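Local coordinates for protein bacterial regulatory proteins, tetR family (Corynebacterium glutamicum, PDB 3AQT) that represses transcription as a TetR-family helix-turn-helix regulator, probably by binding operator DNA, and takes up resorcinol, its inducer, in a pocket of its all-helical ligand domain, at residues Ile107-Asp110 with Gln111-Lys115; Val221-Ala225 with Ala226-Glu230; Asp65-Gly68 with Ile69-Thr73; Gly189-Ile192 with Ala193-Met197; Pro152-Met155 with Arg156-Pro160. All coordinates share one frame; numbering follows the deposited sequence.

Contact 1 (Ile107-Asp110 with Gln111-Lys115)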
# COMPACT_ATOMS: atom_id res chain seq x y z
N ILE B 107 11.71 18.39 4.15
CA ILE B 107 12.20 19.76 4.28
C ILE B 107 13.24 20.02 3.20
O ILE B 107 13.25 21.09 2.58
CB ILE B 107 12.82 19.99 5.67
CG1 ILE B 107 11.73 19.93 6.74
CG2 ILE B 107 13.51 21.34 5.72
CD1 ILE B 107 12.24 19.76 8.17
N ALA B 108 14.11 19.05 2.95
CA ALA B 108 15.13 19.21 1.92
C ALA B 108 14.45 19.35 0.55
O ALA B 108 14.85 20.18 -0.25
CB ALA B 108 16.10 18.01 1.92
N LEU B 109 13.42 18.56 0.30
CA LEU B 109 12.71 18.64 -0.98
C LEU B 109 12.05 20.00 -1.15
O LEU B 109 12.05 20.56 -2.25
CB LEU B 109 11.65 17.54 -1.09
CG LEU B 109 12.15 16.12 -1.26
CD1 LEU B 109 10.97 15.15 -1.26
CD2 LEU B 109 12.95 16.00 -2.55
N ASP B 110 11.48 20.54 -0.07
CA ASP B 110 10.84 21.84 -0.14
C ASP B 110 11.87 22.94 -0.47
O ASP B 110 11.53 23.95 -1.08
CB ASP B 110 10.13 22.18 1.17
CG ASP B 110 8.87 21.35 1.38
OD1 ASP B 110 8.33 20.82 0.39
OD2 ASP B 110 8.40 21.25 2.54
N GLN B 111 13.12 22.73 -0.08
CA GLN B 111 14.17 23.71 -0.35
C GLN B 111 14.58 23.73 -1.83
O GLN B 111 14.71 24.80 -2.42
CB GLN B 111 15.42 23.42 0.48
CG GLN B 111 15.20 23.36 1.99
CD GLN B 111 14.92 24.72 2.60
OE1 GLN B 111 15.71 25.65 2.46
NE2 GLN B 111 13.79 24.83 3.29
N VAL B 112 14.76 22.56 -2.42
CA VAL B 112 15.18 22.48 -3.82
C VAL B 112 14.07 22.39 -4.87
O VAL B 112 13.72 23.38 -5.52
CB VAL B 112 16.12 21.28 -4.02
CG1 VAL B 112 16.72 21.33 -5.42
CG2 VAL B 112 17.21 21.29 -2.96
N LEU B 113 13.51 21.19 -5.03
CA LEU B 113 12.46 20.93 -6.01
C LEU B 113 11.50 22.05 -6.38
O LEU B 113 11.48 22.50 -7.52
CB LEU B 113 11.66 19.70 -5.59
CG LEU B 113 12.31 18.35 -5.90
CD1 LEU B 113 12.48 18.20 -7.39
CD2 LEU B 113 13.65 18.25 -5.22
N THR B 114 10.70 22.51 -5.42
CA THR B 114 9.71 23.55 -5.69
C THR B 114 10.24 24.77 -6.46
O THR B 114 9.45 25.61 -6.93
CB THR B 114 9.00 24.02 -4.39
OG1 THR B 114 9.98 24.44 -3.42
CG2 THR B 114 8.17 22.89 -3.80
N LYS B 115 11.56 24.87 -6.61
CA LYS B 115 12.18 25.97 -7.34
C LYS B 115 12.21 25.71 -8.85
O LYS B 115 12.84 26.43 -9.62
CB LYS B 115 13.60 26.20 -6.80
CG LYS B 115 13.62 26.82 -5.40
CD LYS B 115 12.50 26.27 -4.50
CE LYS B 115 12.55 26.86 -3.10
NZ LYS B 115 12.54 28.35 -3.09

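Contact 2 (Val221-Ala225 with Ala226-Glu230)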
# COMPACT_ATOMS: atom_id res chain seq x y z
N VAL B 221 -1.82 11.10 -12.63
CA VAL B 221 -2.41 12.42 -12.41
C VAL B 221 -2.75 13.22 -13.67
O VAL B 221 -2.95 14.44 -13.62
CB VAL B 221 -1.55 13.29 -11.44
CG1 VAL B 221 -1.68 12.74 -10.03
CG2 VAL B 221 -0.10 13.32 -11.88
N GLY B 222 -2.82 12.53 -14.81
CA GLY B 222 -3.22 13.19 -16.04
C GLY B 222 -2.20 13.69 -17.04
O GLY B 222 -2.52 14.56 -17.86
N VAL B 223 -0.99 13.17 -16.99
CA VAL B 223 0.04 13.58 -17.91
C VAL B 223 0.13 12.58 -19.06
O VAL B 223 0.15 11.37 -18.83
CB VAL B 223 1.41 13.67 -17.19
CG1 VAL B 223 2.52 14.00 -18.17
CG2 VAL B 223 1.35 14.72 -16.10
N GLN B 224 0.16 13.09 -20.29
CA GLN B 224 0.26 12.26 -21.49
C GLN B 224 1.32 11.18 -21.28
O GLN B 224 2.42 11.45 -20.81
CB GLN B 224 0.60 13.16 -22.69
CG GLN B 224 1.40 12.49 -23.84
CD GLN B 224 0.56 11.55 -24.70
OE1 GLN B 224 0.18 10.46 -24.26
NE2 GLN B 224 0.27 11.97 -25.93
N ALA B 225 0.97 9.95 -21.64
CA ALA B 225 1.84 8.80 -21.49
C ALA B 225 3.28 9.02 -21.91
O ALA B 225 4.20 8.73 -21.15
CB ALA B 225 1.26 7.62 -22.24
N ALA B 226 3.49 9.52 -23.13
CA ALA B 226 4.84 9.73 -23.64
C ALA B 226 5.57 10.89 -22.96
O ALA B 226 6.79 10.82 -22.74
CB ALA B 226 4.81 9.96 -25.14
N GLU B 227 4.84 11.94 -22.63
CA GLU B 227 5.48 13.08 -21.99
C GLU B 227 5.99 12.72 -20.59
O GLU B 227 7.09 13.13 -20.20
CB GLU B 227 4.50 14.25 -21.93
CG GLU B 227 5.05 15.47 -21.22
CD GLU B 227 4.18 16.70 -21.42
OE1 GLU B 227 2.97 16.52 -21.69
OE2 GLU B 227 4.70 17.83 -21.30
N ALA B 228 5.19 11.93 -19.87
CA ALA B 228 5.54 11.50 -18.51
C ALA B 228 6.95 10.95 -18.39
O ALA B 228 7.72 11.36 -17.53
CB ALA B 228 4.53 10.47 -18.02
N ARG B 229 7.28 9.99 -19.25
CA ARG B 229 8.59 9.37 -19.24
C ARG B 229 9.69 10.43 -19.38
O ARG B 229 10.67 10.43 -18.63
CB ARG B 229 8.67 8.35 -20.38
CG ARG B 229 10.02 7.66 -20.54
CD ARG B 229 10.39 6.86 -19.30
NE ARG B 229 11.81 6.53 -19.28
CZ ARG B 229 12.40 5.82 -18.32
NH1 ARG B 229 11.68 5.37 -17.30
NH2 ARG B 229 13.70 5.58 -18.37
N GLU B 230 9.51 11.33 -20.33
CA GLU B 230 10.49 12.39 -20.56
C GLU B 230 10.69 13.25 -19.32
O GLU B 230 11.82 13.57 -18.94
CB GLU B 230 10.05 13.27 -21.73
CG GLU B 230 10.81 14.58 -21.86
CD GLU B 230 10.02 15.78 -21.36
OE1 GLU B 230 8.85 15.93 -21.77
OE2 GLU B 230 10.59 16.59 -20.58

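Contact 3 (Asp65-Gly68 with Ile69-Thr73)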
# COMPACT_ATOMS: atom_id res chain seq x y z
N ASP B 65 15.40 -3.70 12.23
CA ASP B 65 15.01 -5.01 12.73
C ASP B 65 16.03 -5.68 13.66
O ASP B 65 15.68 -6.61 14.39
CB ASP B 65 14.71 -5.93 11.54
CG ASP B 65 14.05 -7.22 11.96
OD1 ASP B 65 13.01 -7.16 12.66
OD2 ASP B 65 14.57 -8.30 11.59
N ASN B 66 17.27 -5.21 13.65
CA ASN B 66 18.30 -5.81 14.48
C ASN B 66 18.68 -5.03 15.73
O ASN B 66 19.80 -5.18 16.22
CB ASN B 66 19.54 -6.06 13.64
CG ASN B 66 19.24 -6.87 12.40
OD1 ASN B 66 18.70 -7.97 12.48
ND2 ASN B 66 19.58 -6.32 11.23
N VAL B 67 17.77 -4.22 16.25
CA VAL B 67 18.07 -3.44 17.45
C VAL B 67 16.94 -3.56 18.46
O VAL B 67 15.80 -3.20 18.17
CB VAL B 67 18.26 -1.94 17.11
CG1 VAL B 67 18.58 -1.17 18.38
CG2 VAL B 67 19.38 -1.77 16.09
N GLY B 68 17.27 -4.05 19.65
CA GLY B 68 16.26 -4.20 20.68
C GLY B 68 16.18 -2.99 21.57
O GLY B 68 17.08 -2.15 21.54
N ILE B 69 15.13 -2.90 22.37
CA ILE B 69 14.99 -1.73 23.22
C ILE B 69 16.00 -1.68 24.36
O ILE B 69 16.23 -0.63 24.95
CB ILE B 69 13.53 -1.62 23.78
CG1 ILE B 69 13.43 -2.29 25.14
CG2 ILE B 69 12.54 -2.23 22.80
CD1 ILE B 69 13.66 -1.36 26.32
N ALA B 70 16.61 -2.81 24.69
CA ALA B 70 17.61 -2.81 25.75
C ALA B 70 18.80 -1.98 25.29
O ALA B 70 19.31 -1.14 26.02
CB ALA B 70 18.05 -4.23 26.07
N GLU B 71 19.23 -2.22 24.06
CA GLU B 71 20.36 -1.49 23.53
C GLU B 71 20.01 -0.00 23.32
O GLU B 71 20.85 0.88 23.49
CB GLU B 71 20.82 -2.12 22.22
CG GLU B 71 22.12 -1.56 21.72
CD GLU B 71 22.72 -2.37 20.60
OE1 GLU B 71 23.86 -2.06 20.20
OE2 GLU B 71 22.04 -3.32 20.12
N ILE B 72 18.77 0.27 22.97
CA ILE B 72 18.30 1.63 22.74
C ILE B 72 18.26 2.40 24.05
O ILE B 72 18.59 3.58 24.10
CB ILE B 72 16.90 1.61 22.09
CG1 ILE B 72 17.02 1.12 20.65
CG2 ILE B 72 16.26 2.98 22.17
CD1 ILE B 72 15.71 0.72 19.99
N THR B 73 17.83 1.74 25.12
CA THR B 73 17.75 2.40 26.42
C THR B 73 19.15 2.66 26.95
O THR B 73 19.38 3.62 27.68
CB THR B 73 16.95 1.56 27.44
OG1 THR B 73 17.44 0.21 27.43
CG2 THR B 73 15.48 1.55 27.08
O HOH W 1 19.84 -4.81 19.94

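Contact 4 (Gly189-Ile192 with Ala193-Met197)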
# COMPACT_ATOMS: atom_id res chain seq x y z
N GLY B 189 0.64 4.73 -1.46
CA GLY B 189 0.35 3.31 -1.44
C GLY B 189 1.20 2.67 -2.52
O GLY B 189 1.79 1.61 -2.32
N SER B 190 1.27 3.34 -3.67
CA SER B 190 2.07 2.86 -4.81
C SER B 190 3.56 2.92 -4.52
O SER B 190 4.32 2.03 -4.91
CB SER B 190 1.80 3.71 -6.05
OG SER B 190 0.47 3.55 -6.50
N LEU B 191 3.98 3.99 -3.85
CA LEU B 191 5.39 4.16 -3.52
C LEU B 191 5.87 2.97 -2.70
O LEU B 191 6.89 2.35 -3.03
CB LEU B 191 5.59 5.45 -2.72
CG LEU B 191 7.03 5.77 -2.27
CD1 LEU B 191 7.88 6.17 -3.46
CD2 LEU B 191 6.99 6.90 -1.25
N ILE B 192 5.14 2.65 -1.64
CA ILE B 192 5.49 1.54 -0.78
C ILE B 192 5.63 0.23 -1.57
O ILE B 192 6.65 -0.46 -1.46
CB ILE B 192 4.43 1.36 0.35
CG1 ILE B 192 4.47 2.59 1.26
CG2 ILE B 192 4.70 0.08 1.12
CD1 ILE B 192 3.28 2.72 2.21
N ALA B 193 4.62 -0.10 -2.37
CA ALA B 193 4.68 -1.31 -3.16
C ALA B 193 5.87 -1.23 -4.10
O ALA B 193 6.64 -2.18 -4.23
CB ALA B 193 3.40 -1.48 -3.97
N ALA B 194 6.03 -0.08 -4.74
CA ALA B 194 7.14 0.11 -5.66
C ALA B 194 8.50 -0.13 -4.99
O ALA B 194 9.37 -0.80 -5.54
CB ALA B 194 7.09 1.51 -6.27
N ILE B 195 8.68 0.42 -3.80
CA ILE B 195 9.95 0.26 -3.10
C ILE B 195 10.16 -1.17 -2.60
O ILE B 195 11.28 -1.67 -2.61
CB ILE B 195 10.05 1.30 -1.95
CG1 ILE B 195 10.19 2.70 -2.58
CG2 ILE B 195 11.21 0.98 -1.01
CD1 ILE B 195 9.25 3.18 -3.68
N GLN B 196 9.08 -1.82 -2.17
CA GLN B 196 9.20 -3.20 -1.71
C GLN B 196 9.65 -4.11 -2.85
O GLN B 196 10.45 -5.03 -2.65
CB GLN B 196 7.86 -3.68 -1.16
CG GLN B 196 7.56 -3.15 0.22
CD GLN B 196 6.17 -3.51 0.68
OE1 GLN B 196 5.80 -3.25 1.82
NE2 GLN B 196 5.38 -4.09 -0.22
N MSE B 197 9.14 -3.86 -4.04
CA MSE B 197 9.51 -4.67 -5.19
C MSE B 197 10.98 -4.45 -5.52
O MSE B 197 11.74 -5.41 -5.65
CB MSE B 197 8.65 -4.31 -6.39
CG MSE B 197 8.93 -5.17 -7.61
SE MSE B 197 7.58 -4.94 -8.97
CE MSE B 197 8.39 -3.49 -9.97

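Contact 5 (Pro152-Met155 with Arg156-Pro160)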
# COMPACT_ATOMS: atom_id res chain seq x y z
N PRO B 152 0.64 5.30 7.03
CA PRO B 152 0.13 6.36 7.91
C PRO B 152 1.20 7.41 8.25
O PRO B 152 0.89 8.60 8.34
CB PRO B 152 -0.33 5.59 9.16
CG PRO B 152 -0.66 4.24 8.63
CD PRO B 152 0.44 3.97 7.63
N VAL B 153 2.44 6.97 8.44
CA VAL B 153 3.53 7.89 8.76
C VAL B 153 3.81 8.78 7.55
O VAL B 153 3.90 9.99 7.67
CB VAL B 153 4.83 7.13 9.14
CG1 VAL B 153 5.96 8.13 9.37
CG2 VAL B 153 4.60 6.30 10.41
N LEU B 154 3.94 8.17 6.38
CA LEU B 154 4.18 8.92 5.17
C LEU B 154 3.09 9.97 4.98
O LEU B 154 3.36 11.10 4.59
CB LEU B 154 4.23 7.98 3.96
CG LEU B 154 5.52 7.17 3.85
CD1 LEU B 154 5.37 6.09 2.80
CD2 LEU B 154 6.67 8.09 3.51
N MSE B 155 1.85 9.60 5.28
CA MSE B 155 0.72 10.51 5.14
C MSE B 155 0.72 11.67 6.11
O MSE B 155 0.23 12.75 5.79
CB MSE B 155 -0.60 9.73 5.25
CG MSE B 155 -0.88 8.83 4.05
SE MSE B 155 -1.43 9.77 2.43
CE MSE B 155 0.13 10.82 2.13
N ARG B 156 1.27 11.47 7.30
CA ARG B 156 1.31 12.54 8.29
C ARG B 156 2.40 13.54 7.96
O ARG B 156 2.23 14.74 8.16
CB ARG B 156 1.61 11.99 9.70
CG ARG B 156 0.64 10.99 10.24
CD ARG B 156 0.79 10.86 11.74
NE ARG B 156 2.02 10.18 12.17
CZ ARG B 156 2.09 8.89 12.47
NH1 ARG B 156 1.01 8.12 12.39
NH2 ARG B 156 3.23 8.37 12.89
N ILE B 157 3.52 13.05 7.47
CA ILE B 157 4.67 13.90 7.17
C ILE B 157 4.80 14.41 5.75
O ILE B 157 4.97 15.61 5.54
CB ILE B 157 5.98 13.18 7.55
CG1 ILE B 157 5.89 12.64 8.98
CG2 ILE B 157 7.16 14.13 7.43
CD1 ILE B 157 5.65 13.67 10.12
N LEU B 158 4.75 13.51 4.76
CA LEU B 158 4.91 13.92 3.37
C LEU B 158 3.60 14.14 2.61
O LEU B 158 3.60 14.74 1.54
CB LEU B 158 5.76 12.90 2.62
CG LEU B 158 7.16 12.68 3.20
CD1 LEU B 158 7.89 11.61 2.40
CD2 LEU B 158 7.93 13.99 3.18
N GLY B 159 2.50 13.66 3.17
CA GLY B 159 1.22 13.81 2.51
C GLY B 159 0.85 15.26 2.23
O GLY B 159 0.47 15.60 1.10
N PRO B 160 0.92 16.13 3.25
CA PRO B 160 0.57 17.54 3.04
C PRO B 160 1.43 18.20 1.98
O PRO B 160 0.98 19.10 1.27
CB PRO B 160 0.77 18.16 4.42
CG PRO B 160 0.50 17.00 5.35
CD PRO B 160 1.22 15.87 4.67

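Contact 1 (Ile107-Asp110 with Gln111-Lys115)
L109 and L113 lie side by side and point the same way, one helical turn apart, with L109 CD2 3.6 Å from L113 CD2. They belong to the unwinding C-terminal end of helix 90-111, where a TetR-type chain passes from the helix that follows the DNA-binding head into the ligand domain. L109 is one of the residues of the resorcinol pocket, and both leucines lean on S126 and H129 of helix 119-134; branched, apolar side chains suit this buried side. Behind them the backbone gives up its helical pattern. The amide of Q111 reaches I107 O at 3.1 Å and, weakly, A108 O as well, while V112 N makes a straighter bond to A108 O (159° at the hydrogen). The next turn tightens into a short 3-10 segment. On the solvent side chi1 of Q111 (-57°) sets CG anti to the carbonyl carbon, 3.1 Å from I107 O, and the bend at chi2 turns the amide back toward I107, a place where a flexible polar chain is tolerated. D110 turns its carboxylate away from this turn, forming salt bridges with R161 and R164 of helix 159-171 and so tying the helix end to that neighbour. The D110 carbonyl is met by the threonine hydroxyl: with chi1 at 55°, T114 OG1 is placed 2.8 Å from D110 O, in a weak hydrogen bond.

Contact 2 (Val221-Ala225 with Ala226-Glu230)
The flat amide of Q224 lies beside the first turn of helix 225-231, its OE1 3.6 Å from A226 N, a distance of contact only. With CG anti to the backbone N (chi1 151°), Q224 CG passes 4.0 Å from E227 CB, and the bend at chi2 then turns the amide so that OE1 comes beside A226 N. The other flat group, the carboxylate of E227, is carried on an extended chain to a salt bridge with R174. Beneath them Q224 O accepts the amide of A228 at 3.0 Å, with 164° at the hydrogen. On the buried side V223 directs CG1 at the start of the helix, 3.8 Å from A228 N and 4.1 Å from A228 CB. A small alanine suits this place, since A228 also packs on L218 and R219 of helix 209-220, while A225 meets T176 of the second subunit. G222, with phi at 97°, takes the backbone shape that glycine accepts most easily. It is the C-prime residue of a Schellman motif closing helix 209-220, and Q224 is the N-cap of the next helix: a tight helix-to-helix connection within the ligand domain.

Contact 3 (Asp65-Gly68 with Ile69-Thr73)
The predicted helix-turn-helix of this TetR-family regulator begins here, where G68 takes the N-cap position of helix 69-75. V67 and I72 close the start of the helix on its buried side: their side chains cross at about a right angle, with V67 CG1 3.6 Å from I72 CG1. Setting I72 CG1 anti to its carbonyl carbon (chi1 -71°) brings this branch back over the cap, 3.4 Å from G68 O. The same carbonyl oxygen accepts I72 N at 3.3 Å, with 152° at the hydrogen. A water joins the N-cap residue to the first turn: it accepts from G68 N at 2.7 Å and donates to E71 OE2 at 2.7 Å. A long acidic side chain suits the site, because E71, extended beyond CG, spans back to this water while its other oxygen, OE1, forms a salt bridge with R62. A negative charge near the N-terminal end of a helix is probably also favoured by the helix dipole. Helix 41-62 backs the turn, with V67 resting on L58, M59 and R62, and I69 leans on T80 and F83 of the loop that follows helix 69-75.

Contact 4 (Gly189-Ile192 with Ala193-Met197)
The L191 and I195 side chains, one turn apart on helix 180-199, provide the apolar part of the contact. They slant across each other through their CD1 ends, though the exact place of I195 CD1 is doubtful. Both residues pack on V131 of helix 119-134, a place that suits branched apolar chains. I192 and Q196 run side by side instead, pointing the same way, and Q196 CG, set anti to its carbonyl carbon (chi1 -77°), passes 3.3 Å from I192 O; I192 itself packs on L154 and F144. The backbone bonds follow the regular i to i+4 pattern of an alpha-helix. A194 N to S190 O is short, at 2.7 Å, and Q196 N reaches I192 O at 2.9 Å with 158° at the hydrogen. At 3.3 Å the bond from A193 N to G189 O is weak. Small residues meet the second subunit: A193 packs on T185 and A194 on L182 of that subunit, with M197 beside them on the same L182. S190, whose hydroxyl is hydrogen-bonded to C186 O of its own helix, also meets S190 of the other subunit in a weak hydrogen bond. Short side chains let two helices approach closely, and a serine satisfied within its own helix can be buried at low cost, which fits a close helix-to-helix subunit contact of the kind TetR-family dimers build from helices of the ligand domain.

Contact 5 (Pro152-Met155 with Arg156-Pro160)
V153 O receives two amides at the end of helix 150-157: I157 N at 3.1 Å, with 159° at the hydrogen, and R156 N in a weaker bond. R156 N is shared, since it also donates to P152 O at 3.1 Å. The next carbonyl, L154 O, likewise takes two donors, L158 N at 2.8 Å and, weakly, G159 N, a shared acceptor that accompanies the passage from helix 150-157 to helix 159-171. A proline suits position 160, in the first turn of the new helix, where the lack of an amide hydrogen costs little; its CD lies 3.5 Å from M155 O. The R156 side chain folds back along the helix toward its own beginning, bending at chi3 (-71°). Its guanidinium lays one face over V153, with V153 CA 4.1 Å above the plane and over its centre, while NH2 passes 3.5 Å from V153 CG2. The charged end is held by E99 in a salt bridge and by Q95 in a hydrogen bond, a role that suits arginine, whose long chain carries several N-H groups. On the buried side L154 and L158 slant past one another, L154 CD2 being 3.9 Å from L158 CD1, and L158 touches resorcinol. M155, a selenomethionine, curls its CE over G159, which, having no side chain, lets its CA lie close to M155 and make a CA-H...O contact to M155 O. Around this bend, L154, M155 and L158 rest on F188 of helix 180-199, while V153, L154 and I157 pack against helix 90-111 through F102, E99 and E103.

In the fold
Contacts 1 and 5 border the resorcinol pocket: the side chains of L109 and L158 each come within about 4 Å of the ligand, and the two contacts lie 16 Å apart between centres. Contact 4 stands just behind, its L191 about 6 Å from resorcinol, and joins contact 5 directly where I192 CG1 meets L154 CD1 at 3.9 Å. Contacts 2 and 4 both reach the second subunit. Contact 3, in the DNA-binding head, is remote: its centre is 33 Å from that of contact 1 and 45 Å from that of contact 2. Helix 90-111, which ends in contact 1 and packs on contact 5, is a plausible route from pocket to head.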